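Local coordinates for protein SsfS6 (PDB 4G2T) that is a Streptomyces protein of the GT-B clan, built from two sheet-and-helix domains, and holds thymidine-5'-diphosphate in a pocket, at residues C300-H305 with P321-P326. Numbering follows the deposited sequence.
Sequences CDVVVH and PQVSVP
Pro-321 meets the 300-305 segment through its ring, whose CG lies 3.2 Å from Asp-301 O, while its carbonyl O takes the N-H of Val-303. The next residue, Gln-322, sends its side chain to the sheet face shared with Val-303 and His-305. There OE1 accepts a bond of 2.7 Å from His-305 NE2, bent to 143° at the hydrogen, with ring and amide planes 45° apart. The imidazole reaches the amide because its CG sits between backbone N and carbonyl carbon (chi1 58°). With ND1 bonded to Gly-307 N, both ring nitrogens are held, which should fix the ring's rotation. Val-323 turns to the other face, its CB 3.8 Å from Val-304 CG2; the two side chains lie side by side and both touch Cys-361 of helix 357-366. Val-323 N bonds Val-303 O at 2.6 Å, and Val-323 O receives His-305 N. Back on the histidine's face, Ser-324 sets CB 3.7 Å from His-305 CE1. Val-325 N then closes the pairing on His-305 O at 2.8 Å. Helix 309-317 links these parallel neighbours into a beta-alpha-beta unit of the Rossmann-like C-terminal domain of a GT-B fold, the His-305 side chain about 7 Å from bound thymidine-5'-diphosphate.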
ATOM      1  N   CYS A 300      -7.296 -18.812  12.331  1.00 22.28           N
ATOM      2  CA  CYS A 300      -7.289 -20.172  11.798  1.00 42.37           C
ATOM      3  C   CYS A 300      -6.285 -21.072  12.515  1.00 28.13           C
ATOM      4  O   CYS A 300      -5.344 -20.592  13.146  1.00 28.21           O
ATOM      5  CB  CYS A 300      -6.997 -20.156  10.296  1.00 33.53           C
ATOM      6  SG  CYS A 300      -8.248 -19.311   9.299  1.00 47.54           S
ATOM      7  N   ASP A 301      -6.494 -22.381  12.408  1.00 33.40           N
ATOM      8  CA  ASP A 301      -5.613 -23.354  13.047  1.00 37.26           C
ATOM      9  C   ASP A 301      -4.872 -24.217  12.028  1.00 32.88           C
ATOM     10  O   ASP A 301      -3.777 -24.705  12.302  1.00 32.30           O
ATOM     11  CB  ASP A 301      -6.404 -24.249  14.006  1.00 29.80           C
ATOM     12  CG  ASP A 301      -6.951 -23.487  15.196  1.00 41.31           C
ATOM     13  OD1 ASP A 301      -6.207 -23.311  16.184  1.00 39.58           O
ATOM     14  OD2 ASP A 301      -8.127 -23.066  15.146  1.00 43.34           O
ATOM     15  N   VAL A 302      -5.472 -24.402  10.856  1.00 30.31           N
ATOM     16  CA  VAL A 302      -4.884 -25.248   9.821  1.00 30.94           C
ATOM     17  C   VAL A 302      -5.389 -24.846   8.433  1.00 27.07           C
ATOM     18  O   VAL A 302      -6.544 -24.450   8.273  1.00 24.99           O
ATOM     19  CB  VAL A 302      -5.168 -26.748  10.098  1.00 23.92           C
ATOM     20  CG1 VAL A 302      -6.666 -27.007  10.177  1.00 17.85           C
ATOM     21  CG2 VAL A 302      -4.513 -27.637   9.048  1.00 19.64           C
ATOM     22  N   VAL A 303      -4.515 -24.933   7.433  1.00 25.26           N
ATOM     23  CA  VAL A 303      -4.863 -24.534   6.073  1.00 24.81           C
ATOM     24  C   VAL A 303      -4.636 -25.651   5.056  1.00 21.36           C
ATOM     25  O   VAL A 303      -3.563 -26.248   5.006  1.00 15.59           O
ATOM     26  CB  VAL A 303      -4.054 -23.303   5.626  1.00 28.96           C
ATOM     27  CG1 VAL A 303      -4.477 -22.863   4.232  1.00 21.66           C
ATOM     28  CG2 VAL A 303      -4.223 -22.170   6.619  1.00 37.53           C
ATOM     29  N   VAL A 304      -5.654 -25.924   4.246  1.00 16.90           N
ATOM     30  CA  VAL A 304      -5.527 -26.858   3.134  1.00 22.81           C
ATOM     31  C   VAL A 304      -5.404 -26.073   1.835  1.00 27.67           C
ATOM     32  O   VAL A 304      -6.299 -25.302   1.487  1.00 21.88           O
ATOM     33  CB  VAL A 304      -6.748 -27.785   3.037  1.00 35.42           C
ATOM     34  CG1 VAL A 304      -6.612 -28.720   1.844  1.00 18.18           C
ATOM     35  CG2 VAL A 304      -6.916 -28.571   4.323  1.00 21.25           C
ATOM     36  N   HIS A 305      -4.302 -26.262   1.118  1.00 33.49           N
ATOM     37  CA  HIS A 305      -4.070 -25.481  -0.094  1.00 26.90           C
ATOM     38  C   HIS A 305      -3.408 -26.238  -1.247  1.00 28.35           C
ATOM     39  O   HIS A 305      -3.111 -27.428  -1.145  1.00 25.75           O
ATOM     40  CB  HIS A 305      -3.293 -24.201   0.226  1.00 11.49           C
ATOM     41  CG  HIS A 305      -1.968 -24.440   0.879  1.00 13.35           C
ATOM     42  ND1 HIS A 305      -0.843 -24.800   0.167  1.00 13.52           N
ATOM     43  CD2 HIS A 305      -1.585 -24.367   2.174  1.00 12.90           C
ATOM     44  CE1 HIS A 305       0.174 -24.940   0.997  1.00 18.38           C
ATOM     45  NE2 HIS A 305      -0.250 -24.682   2.222  1.00 14.21           N
ATOM     46  N   PRO A 321       0.029 -24.709  10.581  1.00 29.15           N
ATOM     47  CA  PRO A 321       0.271 -25.980   9.888  1.00 29.98           C
ATOM     48  C   PRO A 321      -0.571 -26.094   8.623  1.00 23.30           C
ATOM     49  O   PRO A 321      -1.739 -25.706   8.621  1.00 19.01           O
ATOM     50  CB  PRO A 321      -0.158 -27.031  10.918  1.00 27.36           C
ATOM     51  CG  PRO A 321      -1.064 -26.310  11.853  1.00 20.06           C
ATOM     52  CD  PRO A 321      -0.533 -24.914  11.925  1.00 30.74           C
ATOM     53  N   GLN A 322       0.023 -26.626   7.560  1.00 16.01           N
ATOM     54  CA  GLN A 322      -0.620 -26.635   6.253  1.00 22.14           C
ATOM     55  C   GLN A 322      -0.806 -28.043   5.698  1.00 32.84           C
ATOM     56  O   GLN A 322       0.016 -28.926   5.928  1.00 21.68           O
ATOM     57  CB  GLN A 322       0.214 -25.822   5.261  1.00 23.44           C
ATOM     58  CG  GLN A 322       0.843 -24.572   5.850  1.00 17.10           C
ATOM     59  CD  GLN A 322       1.935 -24.002   4.966  1.00 26.13           C
ATOM     60  OE1 GLN A 322       1.913 -24.167   3.746  1.00 31.72           O
ATOM     61  NE2 GLN A 322       2.906 -23.336   5.581  1.00 24.78           N
ATOM     62  N   VAL A 323      -1.894 -28.248   4.964  1.00 27.81           N
ATOM     63  CA  VAL A 323      -2.052 -29.460   4.173  1.00 30.17           C
ATOM     64  C   VAL A 323      -1.852 -29.090   2.710  1.00 30.83           C
ATOM     65  O   VAL A 323      -2.765 -28.592   2.050  1.00 27.65           O
ATOM     66  CB  VAL A 323      -3.431 -30.114   4.373  1.00 28.41           C
ATOM     67  CG1 VAL A 323      -3.575 -31.331   3.469  1.00 19.96           C
ATOM     68  CG2 VAL A 323      -3.623 -30.506   5.829  1.00 26.61           C
ATOM     69  N   SER A 324      -0.640 -29.316   2.216  1.00 23.63           N
ATOM     70  CA  SER A 324      -0.273 -28.893   0.871  1.00 24.23           C
ATOM     71  C   SER A 324      -0.566 -29.965  -0.172  1.00 31.68           C
ATOM     72  O   SER A 324      -0.081 -31.092  -0.075  1.00 22.64           O
ATOM     73  CB  SER A 324       1.206 -28.502   0.821  1.00 27.03           C
ATOM     74  OG  SER A 324       1.575 -28.064  -0.475  1.00 26.09           O
ATOM     75  N   VAL A 325      -1.368 -29.601  -1.167  1.00 28.87           N
ATOM     76  CA  VAL A 325      -1.631 -30.469  -2.307  1.00 19.97           C
ATOM     77  C   VAL A 325      -1.019 -29.827  -3.549  1.00 24.72           C
ATOM     78  O   VAL A 325      -1.696 -29.105  -4.280  1.00 21.20           O
ATOM     79  CB  VAL A 325      -3.140 -30.683  -2.519  1.00 24.09           C
ATOM     80  CG1 VAL A 325      -3.382 -31.737  -3.590  1.00 25.15           C
ATOM     81  CG2 VAL A 325      -3.805 -31.090  -1.214  1.00 20.87           C
ATOM     82  N   PRO A 326       0.278 -30.089  -3.783  1.00 24.82           N
ATOM     83  CA  PRO A 326       1.067 -29.433  -4.833  1.00 16.66           C
ATOM     84  C   PRO A 326       0.537 -29.721  -6.233  1.00 31.18           C
ATOM     85  O   PRO A 326       0.632 -30.852  -6.708  1.00 50.30           O
ATOM     86  CB  PRO A 326       2.459 -30.058  -4.668  1.00 24.66           C
ATOM     87  CG  PRO A 326       2.463 -30.661  -3.301  1.00 31.87           C
ATOM     88  CD  PRO A 326       1.062 -31.101  -3.060  1.00 29.05           C
TER